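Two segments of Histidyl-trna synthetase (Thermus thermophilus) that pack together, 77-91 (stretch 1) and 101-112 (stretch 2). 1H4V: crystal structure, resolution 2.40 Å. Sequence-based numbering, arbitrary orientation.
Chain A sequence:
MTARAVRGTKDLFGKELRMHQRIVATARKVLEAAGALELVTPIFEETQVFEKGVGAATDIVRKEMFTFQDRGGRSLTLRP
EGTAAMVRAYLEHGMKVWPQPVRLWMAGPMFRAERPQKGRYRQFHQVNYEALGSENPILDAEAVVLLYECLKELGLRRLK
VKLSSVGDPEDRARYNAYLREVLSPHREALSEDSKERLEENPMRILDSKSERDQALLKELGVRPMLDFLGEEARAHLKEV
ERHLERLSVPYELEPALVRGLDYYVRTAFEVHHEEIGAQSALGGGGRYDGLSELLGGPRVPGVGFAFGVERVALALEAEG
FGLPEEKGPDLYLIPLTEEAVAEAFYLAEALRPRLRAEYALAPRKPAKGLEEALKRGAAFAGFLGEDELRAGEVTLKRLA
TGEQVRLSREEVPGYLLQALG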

# COMPACT_ATOMS: atom_id res chain seq x y z
N THR A 77 14.68 3.57 -12.33
CA THR A 77 13.57 2.92 -13.01
C THR A 77 12.41 2.55 -12.08
O THR A 77 12.61 2.04 -10.99
N LEU A 78 11.19 2.83 -12.54
CA LEU A 78 9.98 2.50 -11.78
C LEU A 78 9.85 0.98 -11.79
O LEU A 78 9.94 0.35 -12.84
N ARG A 79 9.65 0.40 -10.61
CA ARG A 79 9.52 -1.05 -10.46
C ARG A 79 8.58 -1.71 -11.49
O ARG A 79 7.38 -1.46 -11.49
N PRO A 80 9.13 -2.57 -12.37
CA PRO A 80 8.37 -3.28 -13.41
C PRO A 80 8.01 -4.71 -13.01
O PRO A 80 7.13 -5.33 -13.60
N GLU A 81 8.72 -5.24 -12.01
CA GLU A 81 8.51 -6.60 -11.53
C GLU A 81 8.90 -6.65 -10.06
O GLU A 81 9.52 -5.72 -9.55
N GLY A 82 8.57 -7.74 -9.39
CA GLY A 82 8.90 -7.85 -7.99
C GLY A 82 10.12 -8.68 -7.64
O GLY A 82 10.86 -8.32 -6.71
N THR A 83 10.35 -9.76 -8.38
CA THR A 83 11.45 -10.69 -8.11
C THR A 83 12.84 -10.08 -7.96
O THR A 83 13.49 -10.30 -6.94
N ALA A 84 13.30 -9.34 -8.97
CA ALA A 84 14.63 -8.73 -8.89
C ALA A 84 14.77 -7.81 -7.67
O ALA A 84 15.82 -7.78 -7.04
N ALA A 85 13.72 -7.07 -7.36
CA ALA A 85 13.73 -6.16 -6.21
C ALA A 85 13.86 -6.94 -4.91
O ALA A 85 14.56 -6.52 -3.99
N MET A 86 13.17 -8.07 -4.82
CA MET A 86 13.21 -8.89 -3.62
C MET A 86 14.57 -9.55 -3.46
O MET A 86 15.11 -9.59 -2.36
N VAL A 87 15.13 -10.04 -4.57
CA VAL A 87 16.46 -10.65 -4.54
C VAL A 87 17.48 -9.58 -4.13
O VAL A 87 18.39 -9.84 -3.36
N ARG A 88 17.29 -8.37 -4.65
CA ARG A 88 18.17 -7.25 -4.34
C ARG A 88 18.08 -6.92 -2.85
O ARG A 88 19.06 -6.49 -2.24
N ALA A 89 16.91 -7.14 -2.26
CA ALA A 89 16.73 -6.89 -0.84
C ALA A 89 17.37 -8.00 0.00
O ALA A 89 17.97 -7.73 1.04
N TYR A 90 17.23 -9.24 -0.46
CA TYR A 90 17.79 -10.40 0.24
C TYR A 90 19.31 -10.19 0.35
O TYR A 90 19.93 -10.50 1.38
N LEU A 91 19.89 -9.66 -0.72
CA LEU A 91 21.31 -9.38 -0.78
C LEU A 91 21.70 -8.21 0.12
O LEU A 91 22.62 -8.33 0.94
N PRO A 101 15.41 -21.99 3.67
CA PRO A 101 15.23 -20.83 2.79
C PRO A 101 14.51 -19.64 3.43
O PRO A 101 13.83 -19.77 4.45
N VAL A 102 14.68 -18.47 2.83
CA VAL A 102 14.02 -17.28 3.33
C VAL A 102 12.80 -17.10 2.43
O VAL A 102 12.93 -16.99 1.21
N ARG A 103 11.62 -17.09 3.04
CA ARG A 103 10.40 -16.92 2.29
C ARG A 103 9.92 -15.48 2.42
O ARG A 103 9.78 -14.95 3.52
N LEU A 104 9.68 -14.84 1.28
CA LEU A 104 9.23 -13.44 1.30
C LEU A 104 8.02 -13.24 0.41
O LEU A 104 7.80 -13.98 -0.55
N TRP A 105 7.21 -12.25 0.75
CA TRP A 105 6.07 -11.95 -0.08
C TRP A 105 5.90 -10.44 -0.07
O TRP A 105 6.38 -9.75 0.84
N MET A 106 5.21 -9.94 -1.09
CA MET A 106 5.01 -8.52 -1.24
C MET A 106 3.82 -8.26 -2.15
O MET A 106 3.50 -9.05 -3.04
N ALA A 107 3.16 -7.14 -1.91
CA ALA A 107 2.03 -6.73 -2.71
C ALA A 107 2.29 -5.26 -2.99
O ALA A 107 2.67 -4.51 -2.10
N GLY A 108 2.10 -4.84 -4.24
CA GLY A 108 2.32 -3.44 -4.54
C GLY A 108 2.19 -3.10 -6.00
O GLY A 108 1.97 -3.98 -6.83
N PRO A 109 2.31 -1.82 -6.36
CA PRO A 109 2.19 -1.43 -7.76
C PRO A 109 3.42 -1.76 -8.61
O PRO A 109 4.54 -1.80 -8.11
N MET A 110 3.17 -2.01 -9.90
CA MET A 110 4.21 -2.29 -10.88
C MET A 110 3.91 -1.33 -12.02
O MET A 110 2.79 -0.84 -12.18
N PHE A 111 4.93 -1.06 -12.82
CA PHE A 111 4.81 -0.10 -13.91
C PHE A 111 5.30 -0.68 -15.21
O PHE A 111 6.40 -1.20 -15.31
N ARG A 112 4.44 -0.55 -16.21
CA ARG A 112 4.64 -1.07 -17.56
C ARG A 112 4.41 0.13 -18.49
O ARG A 112 3.40 0.80 -18.38

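Helix 83-91 lies across strand 102-111, their N-to-C directions 133° apart. The axes approach to 10.0 Å, and side chains fill the space between. From the helix, Met86 and Tyr90 point toward the strand. From the strand, Val102, Leu104 and Met106 point toward the helix, while Trp105 and Ala107, which alternate with them, point away.

Met86 (chi1 m, chi2 t, chi3 p) is the main bump on the helix. Its CE lies 3.8 Å from Leu104 CB, and its CG is 4.2 Å from Met106 CE. Leu104 is m, t. One turn further on, Tyr90 (chi1 t) brings CE1 to 3.6 Å from Val102 CG2. That methyl meets the ring at its edge; Val102 is t.

Gly82 provides a hollow at the start of the helix. Met106 is extended (t, t), and its CE comes 4.0 Å from Gly82 CA. Met110 (m, m, t) enters the same space, with its CE 3.7 Å from Gly82 N. A side chain at Gly82 would leave little room, as an ideal CB would sit 3.4 Å from Met110 CE. Nearby, Glu81 (chi1 p) caps the helix: its OE2 accepts from Ala84 N at 2.6 Å.

Arg79 (t, t, m) starts sideways, but its end reaches the strand. Its NH1 donates to Pro109 O at 2.7 Å, near the guanidinium plane. Met106 CE covers one face of the group, and Arg79 CD packs 3.2 Å from Met110 SD. Gly108 leaves space here, since an ideal CB would be 3.2 Å from Arg79 NH1.

Phe111 (chi1 m) holds the other end. Leu78 lies over one face of its ring, with Leu78 CB 3.9 Å from Phe111 CD2. Phe111 N donates to Arg79 O at 2.8 Å. One water bridges the backbones, donating to Leu78 O at 2.8 Å and to Phe111 O at 3.0 Å.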

# COMPACT_ATOMS: atom_id res chain seq x y z
CB THR A 77 14.05 1.64 -13.77
OG1 THR A 77 14.81 2.01 -14.93
CG2 THR A 77 12.87 0.78 -14.20
CB LEU A 78 8.76 3.14 -12.46
CG LEU A 78 8.13 4.39 -11.82
CD1 LEU A 78 9.18 5.34 -11.35
CD2 LEU A 78 7.23 5.06 -12.83
CB ARG A 79 9.03 -1.38 -9.06
CG ARG A 79 8.96 -2.86 -8.77
CD ARG A 79 7.88 -3.13 -7.74
NE ARG A 79 8.24 -2.59 -6.44
CZ ARG A 79 7.37 -2.09 -5.58
NH1 ARG A 79 6.09 -2.05 -5.89
NH2 ARG A 79 7.78 -1.66 -4.40
CB PRO A 80 9.32 -3.26 -14.59
CG PRO A 80 10.62 -3.53 -13.91
CD PRO A 80 10.58 -2.63 -12.68
CB GLU A 81 9.40 -7.59 -12.30
CG GLU A 81 10.88 -7.35 -12.05
CD GLU A 81 11.73 -8.57 -12.37
OE1 GLU A 81 11.69 -9.04 -13.53
OE2 GLU A 81 12.45 -9.06 -11.46
CB THR A 83 11.52 -11.82 -9.16
OG1 THR A 83 10.23 -12.42 -9.31
CG2 THR A 83 12.52 -12.90 -8.71
CB ALA A 84 14.93 -7.95 -10.17
CB ALA A 85 12.47 -5.32 -6.19
CB MET A 86 12.08 -9.93 -3.65
CG MET A 86 10.73 -9.24 -3.56
SD MET A 86 9.30 -10.21 -4.01
CE MET A 86 9.00 -11.05 -2.43
CB VAL A 87 16.88 -11.20 -5.92
CG1 VAL A 87 18.36 -11.60 -5.90
CG2 VAL A 87 16.02 -12.39 -6.30
CB ARG A 88 17.78 -6.03 -5.19
CG ARG A 88 18.76 -4.84 -5.15
CD ARG A 88 18.57 -4.00 -3.89
NE ARG A 88 17.20 -3.51 -3.78
CZ ARG A 88 16.61 -3.22 -2.63
NH1 ARG A 88 17.26 -3.37 -1.49
NH2 ARG A 88 15.36 -2.81 -2.62
CB ALA A 89 15.23 -6.76 -0.51
CB TYR A 90 17.49 -11.66 -0.58
CG TYR A 90 18.13 -12.94 -0.09
CD1 TYR A 90 17.43 -13.83 0.73
CD2 TYR A 90 19.41 -13.31 -0.50
CE1 TYR A 90 17.98 -15.06 1.12
CE2 TYR A 90 19.98 -14.53 -0.12
CZ TYR A 90 19.26 -15.40 0.68
OH TYR A 90 19.81 -16.62 1.04
CB LEU A 91 21.71 -9.03 -2.22
CG LEU A 91 22.34 -10.10 -3.13
CD1 LEU A 91 22.06 -11.50 -2.63
CD2 LEU A 91 21.83 -9.89 -4.54
CB PRO A 101 14.42 -21.40 1.64
CG PRO A 101 13.52 -22.37 2.34
CD PRO A 101 14.48 -23.07 3.29
CB VAL A 102 14.92 -16.05 3.24
CG1 VAL A 102 14.19 -14.83 3.75
CG2 VAL A 102 16.20 -16.30 4.03
CB ARG A 103 9.33 -17.90 2.79
CG ARG A 103 9.65 -19.38 2.51
CD ARG A 103 8.46 -20.26 2.92
NE ARG A 103 8.70 -21.69 2.71
CZ ARG A 103 9.50 -22.44 3.46
NH1 ARG A 103 10.17 -21.90 4.48
NH2 ARG A 103 9.61 -23.73 3.22
CB LEU A 104 10.35 -12.52 0.80
CG LEU A 104 11.75 -12.62 1.41
CD1 LEU A 104 12.73 -11.89 0.51
CD2 LEU A 104 11.77 -12.04 2.81
CB TRP A 105 4.79 -12.65 0.40
CG TRP A 105 4.10 -12.00 1.56
CD1 TRP A 105 4.36 -12.18 2.88
CD2 TRP A 105 3.03 -11.06 1.48
NE1 TRP A 105 3.52 -11.42 3.64
CE2 TRP A 105 2.69 -10.71 2.81
CE3 TRP A 105 2.33 -10.46 0.43
CZ2 TRP A 105 1.66 -9.80 3.12
CZ3 TRP A 105 1.31 -9.56 0.73
CH2 TRP A 105 0.99 -9.24 2.07
CB MET A 106 6.29 -7.91 -1.82
CG MET A 106 6.24 -6.45 -2.25
SD MET A 106 7.92 -5.89 -2.70
CE MET A 106 8.00 -6.23 -4.47
CB ALA A 107 0.74 -6.90 -1.94
CB PRO A 109 1.94 0.07 -7.67
CG PRO A 109 2.71 0.45 -6.47
CD PRO A 109 2.33 -0.64 -5.48
CB MET A 110 4.14 -3.72 -11.42
CG MET A 110 4.32 -4.79 -10.38
SD MET A 110 5.95 -4.78 -9.63
CE MET A 110 5.69 -5.86 -8.16
CB PHE A 111 5.56 1.15 -13.48
CG PHE A 111 5.07 1.69 -12.18
CD1 PHE A 111 3.94 2.51 -12.14
CD2 PHE A 111 5.68 1.32 -10.98
CE1 PHE A 111 3.42 2.95 -10.92
CE2 PHE A 111 5.17 1.75 -9.75
CZ PHE A 111 4.03 2.56 -9.72
CB ARG A 112 3.56 -2.14 -17.81
CG ARG A 112 3.80 -3.10 -18.96
CD ARG A 112 2.89 -4.33 -18.78
NE ARG A 112 1.47 -4.01 -18.98
CZ ARG A 112 0.46 -4.73 -18.47
NH1 ARG A 112 0.71 -5.81 -17.72
NH2 ARG A 112 -0.80 -4.42 -18.71
O HOH W 1 8.67 0.74 -15.28